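Local coordinates for protein Sec-alkylsulfatase (Pseudomonas sp., PDB 4AXH) that hydrolyses secondary alkyl sulfates enantioselectively with inversion of configuration, using two zinc ions in a metallo-beta-lactamase fold, at residues M375-F378 and L379-A383; P404-L407 and D408-W411; G390-L393 and H394-A397. One frame throughout, in Å; residues are numbered along the deposited sequence.

Contact 1 of 3, residues M375-F378 and L379-A383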
# COMPACT_ATOMS: atom_id res chain seq x y z
N MET A 375 -0.01 4.41 20.27
CA MET A 375 0.74 3.31 19.62
C MET A 375 0.65 3.38 18.11
O MET A 375 1.67 3.24 17.43
CB MET A 375 0.31 1.96 20.17
CG MET A 375 0.90 0.79 19.45
SD MET A 375 0.35 -0.85 20.00
CE MET A 375 -1.39 -0.70 20.00
N TYR A 376 -0.55 3.65 17.58
CA TYR A 376 -0.76 3.76 16.15
C TYR A 376 -0.20 5.03 15.57
O TYR A 376 0.48 4.96 14.54
CB TYR A 376 -2.21 3.45 15.74
CG TYR A 376 -2.57 1.99 16.00
CD1 TYR A 376 -1.97 0.97 15.28
CD2 TYR A 376 -3.42 1.65 17.05
CE1 TYR A 376 -2.22 -0.37 15.58
CE2 TYR A 376 -3.70 0.31 17.34
CZ TYR A 376 -3.10 -0.69 16.59
OH TYR A 376 -3.37 -2.02 16.85
N ALA A 377 -0.39 6.18 16.26
CA ALA A 377 0.15 7.46 15.79
C ALA A 377 1.65 7.40 15.78
O ALA A 377 2.26 7.91 14.84
CB ALA A 377 -0.33 8.61 16.64
N PHE A 378 2.26 6.69 16.76
CA PHE A 378 3.71 6.52 16.81
C PHE A 378 4.20 5.74 15.58
O PHE A 378 5.21 6.11 14.96
CB PHE A 378 4.16 5.81 18.11
CG PHE A 378 5.58 5.32 18.10
CD1 PHE A 378 6.64 6.22 18.23
CD2 PHE A 378 5.86 3.97 17.92
CE1 PHE A 378 7.97 5.76 18.22
CE2 PHE A 378 7.20 3.52 17.88
CZ PHE A 378 8.24 4.42 18.03
N LEU A 379 3.51 4.67 15.23
CA LEU A 379 3.91 3.86 14.10
C LEU A 379 3.98 4.69 12.85
O LEU A 379 5.03 4.74 12.22
CB LEU A 379 3.01 2.62 13.94
CG LEU A 379 3.26 1.50 14.93
CD1 LEU A 379 2.10 0.51 14.90
CD2 LEU A 379 4.59 0.82 14.66
N ASN A 380 2.92 5.45 12.58
CA ASN A 380 2.83 6.34 11.44
C ASN A 380 3.89 7.47 11.51
O ASN A 380 4.74 7.57 10.63
CB ASN A 380 1.41 6.92 11.36
CG ASN A 380 1.18 7.73 10.12
OD1 ASN A 380 0.88 7.19 9.05
ND2 ASN A 380 1.33 9.05 10.24
N ASN A 381 3.84 8.28 12.59
CA ASN A 381 4.69 9.44 12.78
C ASN A 381 6.17 9.17 12.92
O ASN A 381 6.95 9.93 12.36
CB ASN A 381 4.18 10.33 13.90
CG ASN A 381 2.77 10.84 13.73
OD1 ASN A 381 2.26 11.07 12.61
ND2 ASN A 381 2.10 11.05 14.86
N ARG A 382 6.58 8.13 13.68
CA ARG A 382 8.02 7.85 13.85
C ARG A 382 8.62 7.36 12.53
O ARG A 382 9.72 7.81 12.17
CB ARG A 382 8.28 6.86 14.99
CG ARG A 382 9.74 6.38 15.14
CD ARG A 382 10.50 7.01 16.31
NE ARG A 382 11.05 8.31 15.96
CZ ARG A 382 12.34 8.60 16.00
NH1 ARG A 382 13.21 7.69 16.39
NH2 ARG A 382 12.76 9.81 15.65
N ALA A 383 7.91 6.47 11.83
CA ALA A 383 8.34 5.95 10.55
C ALA A 383 8.52 7.11 9.56
O ALA A 383 9.62 7.24 9.02
CB ALA A 383 7.35 4.91 10.02

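Contact 2 of 3, residues P404-L407 and D408-W411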
# COMPACT_ATOMS: atom_id res chain seq x y z
N PRO A 404 7.58 4.08 22.62
CA PRO A 404 8.17 5.11 23.50
C PRO A 404 7.52 5.25 24.87
O PRO A 404 6.36 4.89 25.04
CB PRO A 404 8.00 6.39 22.68
CG PRO A 404 6.76 6.16 21.84
CD PRO A 404 6.68 4.67 21.59
N GLY A 405 8.27 5.87 25.80
CA GLY A 405 7.83 6.21 27.14
C GLY A 405 7.28 5.04 27.90
O GLY A 405 7.92 3.98 27.97
N GLU A 406 6.05 5.22 28.40
CA GLU A 406 5.31 4.20 29.19
C GLU A 406 4.70 3.08 28.36
O GLU A 406 4.33 2.04 28.91
CB GLU A 406 4.30 4.86 30.15
CG GLU A 406 4.89 5.91 31.12
CD GLU A 406 6.23 5.60 31.77
OE1 GLU A 406 6.31 4.63 32.57
OE2 GLU A 406 7.21 6.30 31.43
N LEU A 407 4.67 3.26 27.02
CA LEU A 407 4.12 2.27 26.06
C LEU A 407 4.87 0.91 26.03
O LEU A 407 4.24 -0.11 25.76
CB LEU A 407 3.91 2.86 24.64
CG LEU A 407 3.21 4.24 24.53
CD1 LEU A 407 3.15 4.70 23.10
CD2 LEU A 407 1.83 4.20 25.06
N ASP A 408 6.16 0.88 26.40
CA ASP A 408 6.97 -0.34 26.49
C ASP A 408 6.65 -1.18 27.73
O ASP A 408 6.90 -2.40 27.74
CB ASP A 408 8.46 -0.02 26.39
CG ASP A 408 9.42 -1.21 26.48
OD1 ASP A 408 9.24 -2.19 25.69
OD2 ASP A 408 10.34 -1.17 27.31
N ARG A 409 6.05 -0.56 28.77
CA ARG A 409 5.69 -1.30 29.99
C ARG A 409 4.24 -1.85 30.03
O ARG A 409 3.91 -2.54 30.97
CB ARG A 409 6.10 -0.55 31.27
CG ARG A 409 5.44 0.78 31.46
CD ARG A 409 5.72 1.35 32.83
NE ARG A 409 4.78 2.41 33.21
CZ ARG A 409 3.53 2.20 33.62
NH1 ARG A 409 3.03 0.97 33.64
NH2 ARG A 409 2.76 3.21 33.99
N LYS A 410 3.41 -1.59 29.00
CA LYS A 410 2.03 -2.09 28.93
C LYS A 410 1.92 -3.47 28.24
O LYS A 410 2.42 -3.65 27.12
CB LYS A 410 1.10 -1.08 28.23
CG LYS A 410 1.19 0.36 28.77
CD LYS A 410 1.01 0.47 30.31
CE LYS A 410 1.25 1.87 30.80
NZ LYS A 410 0.06 2.73 30.63
N TRP A 411 1.27 -4.44 28.92
CA TRP A 411 1.07 -5.80 28.42
C TRP A 411 0.21 -5.80 27.14
O TRP A 411 0.46 -6.54 26.20
CB TRP A 411 0.38 -6.69 29.49
CG TRP A 411 1.25 -7.28 30.57
CD1 TRP A 411 1.10 -7.13 31.92
CD2 TRP A 411 2.34 -8.20 30.38
NE1 TRP A 411 2.05 -7.88 32.58
CE2 TRP A 411 2.85 -8.51 31.66
CE3 TRP A 411 2.96 -8.75 29.24
CZ2 TRP A 411 3.92 -9.37 31.84
CZ3 TRP A 411 4.04 -9.59 29.42
CH2 TRP A 411 4.51 -9.90 30.71
O HOH W 1 4.31 -2.66 25.63

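Contact 3 of 3, residues G390-L393 and H394-A397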
# COMPACT_ATOMS: atom_id res chain seq x y z
N GLY A 390 16.08 9.87 5.85
CA GLY A 390 16.73 9.00 4.89
C GLY A 390 16.87 7.56 5.24
O GLY A 390 17.59 6.83 4.56
N LEU A 391 16.19 7.12 6.31
CA LEU A 391 16.22 5.71 6.71
C LEU A 391 15.35 4.85 5.80
O LEU A 391 14.32 5.33 5.30
CB LEU A 391 15.82 5.52 8.20
CG LEU A 391 16.96 5.54 9.23
CD1 LEU A 391 17.29 6.95 9.67
CD2 LEU A 391 16.60 4.74 10.42
N THR A 392 15.80 3.63 5.52
CA THR A 392 15.10 2.66 4.67
C THR A 392 14.35 1.63 5.53
O THR A 392 14.73 1.40 6.67
CB THR A 392 16.05 2.08 3.59
OG1 THR A 392 17.17 1.44 4.19
CG2 THR A 392 16.53 3.13 2.63
N LEU A 393 13.28 1.03 5.01
CA LEU A 393 12.41 0.09 5.72
C LEU A 393 13.03 -0.78 6.78
O LEU A 393 12.51 -0.83 7.89
CB LEU A 393 11.51 -0.71 4.76
CG LEU A 393 12.05 -1.95 4.04
CD1 LEU A 393 10.92 -2.89 3.72
CD2 LEU A 393 12.82 -1.58 2.80
N HIS A 394 14.17 -1.44 6.47
CA HIS A 394 14.86 -2.34 7.40
C HIS A 394 15.69 -1.62 8.41
O HIS A 394 15.84 -2.12 9.53
CB HIS A 394 15.67 -3.39 6.66
CG HIS A 394 14.83 -4.20 5.75
ND1 HIS A 394 13.79 -4.96 6.24
CD2 HIS A 394 14.88 -4.33 4.41
CE1 HIS A 394 13.23 -5.51 5.17
NE2 HIS A 394 13.87 -5.17 4.06
N GLU A 395 16.25 -0.45 8.02
CA GLU A 395 17.05 0.45 8.85
C GLU A 395 16.11 0.94 9.96
O GLU A 395 16.50 0.89 11.12
CB GLU A 395 17.55 1.65 8.03
CG GLU A 395 19.05 1.83 7.98
CD GLU A 395 19.57 2.37 6.65
OE1 GLU A 395 19.07 3.44 6.21
OE2 GLU A 395 20.47 1.73 6.06
N ILE A 396 14.87 1.37 9.61
CA ILE A 396 13.89 1.82 10.59
C ILE A 396 13.43 0.70 11.55
O ILE A 396 13.31 0.95 12.76
CB ILE A 396 12.80 2.81 10.12
CG1 ILE A 396 11.42 2.28 10.41
CG2 ILE A 396 12.94 3.33 8.67
CD1 ILE A 396 10.32 3.04 9.81
N ALA A 397 13.26 -0.55 11.05
CA ALA A 397 12.90 -1.67 11.91
C ALA A 397 14.00 -1.93 12.97
O ALA A 397 13.69 -2.22 14.12
CB ALA A 397 12.65 -2.90 11.08
O HOH W 2 16.39 -1.11 4.58

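Contact 1 of 3, residues M375-F378 and L379-A383
F378 and R382 meet one helical turn apart on helix 362-388, an i to i+4 contact within an alpha helix. The two side chains run alongside each other in the same direction. With CG anti to the backbone N in both residues (chi1 167° in F378), each leans the same way off the helix. The aliphatic part of the arginine does the touching. CD of R382 lies 3.4 Å from CE1 of F378, and CB and CG of R382 also lie close to F378 CE1. The R382 chain then bends at its second and third torsions, which carries its guanidinium group past the phenyl ring. The ring and guanidinium planes end up 26° apart. The guanidinium has two long, weak ion pairs with D561 and D563 of the second subunit.

Y376 and L379 also lie side by side. CD1 of L379 comes to 4.1 Å from CD1 of Y376, a loose apolar contact. The phenol end of Y376 is engaged by a hydrogen bond to H317 N, and its ring stacks with W333. The pair lies close to the sulfate site: the side chain of L379 is about 4 Å from that of L319, a sulfate-binding residue.

The backbone carries four i to i+4 hydrogen bonds across the contact. N381 N to A377 O measures 2.8 Å. R382 N to F378 O is equally short at 2.8 Å. Two asparagines are joined on another side of the helix. OD1 of N380 is hydrogen-bonded to OH of Y431 on helix 420-431. ND2 of N380 donates to OD1 of N381 over 3.2 Å. The acceptor lies in the amide plane of N380, but the donor sits above the carbonyl plane of N381, 45° out of it.

Contact 2 of 3, residues P404-L407 and D408-W411
E406 and R409 form a salt bridge across a tight turn. OE1 of E406 accepts a hydrogen bond from NE of R409 at 2.8 Å. The acceptor lies at the guanidinium edge, close to its plane, and the carboxylate uses its anti lone pair, the one turned away from OE2. The two flat groups are twisted 55° against each other. The bond across the contact is made by NE; NH2 of R409 is 4.1 Å from OE1 of E406.

The torsions explain the meeting. The E406 chain is folded at CG (chi2 -41°), which brings the carboxylate round toward the arginine. R409 has CG between its own N and carbonyl carbon, and is then extended from CG to NE. CE of K410 lies over one face of the R409 guanidinium, 3.3 Å above the plane and offset toward the rim. The lysine itself points its NZ to D371, with which it forms a salt bridge.

The backbone makes two overlapping beta turns. In the first, L407 N donates to P404 O at 3.1 Å, with G405 at positive phi as in a type II' turn. In the second, a type I turn, R409 N donates to E406 O at 3.1 Å. A water donates to both L407 O and K410 O, 2.6 Å from each, and links the second turn to the chain that leaves it. D408 turns its carboxylate to R414 in a further salt bridge.

The turns lie in the loop between helices 393-400 and 420-431. L407 and P404 pack on helix 362-388, and N589 of the second subunit accepts a hydrogen bond from E406 N.

Contact 3 of 3, residues G390-L393 and H394-A397
T392 and E395 meet at the first turn of helix 393-400, just after a Schellman motif in which G390, at positive phi, ends helix 362-388. T392 O accepts from I396 N at 2.9 Å. E395 N also approaches this oxygen, but its hydrogen bond is bent and weak. L393 O accepts from A397 N at 3.3 Å.

The carboxylate of E395 folds back to the start of the turn. Its OE1 takes a weak bond from T392 N at 3.3 Å, half of a capping box with T392 as N-cap. OG1 of T392 is 3.4 Å from OE1 of E395, a weak pairing that is not settled, because its proton could go to another acceptor. OG1 is also 2.7 Å from a water, and this water accepts from H394 N at 2.9 Å.

L393 lies over one face of the H394 imidazole. Its CG is 3.7 Å from the ring centroid, a CH-pi contact. ND1 of H394 has a weak hydrogen bond with R425. On the apolar side, L391 CB packs against CG2 of I396.

The first-turn N-H groups of H394 and E395 thus have a water and a carbonyl as acceptors. The carboxylate of E395 near the N-terminal end of the helix would probably interact favourably with the helix dipole.

How the contacts relate
Along the chain the order is contact 1, contact 3, contact 2. Each is local and closes only a turn or two of chain, and none nests in or crosses another. Contact 1 lies within helix 362-388. Contact 3 follows the end of that helix and opens helix 393-400, which folds back on it: A383 CB meets I396 CD1 at 3.5 Å. Contact 2 comes in the loop after helix 393-400 and returns to the same long helix, where F378 CD1 meets P404 CG at 3.6 Å. Contacts 2 and 3 do not touch each other. Helix 362-388 thus holds contact 1 and is touched by the other two, and all three contacts also reach the second subunit.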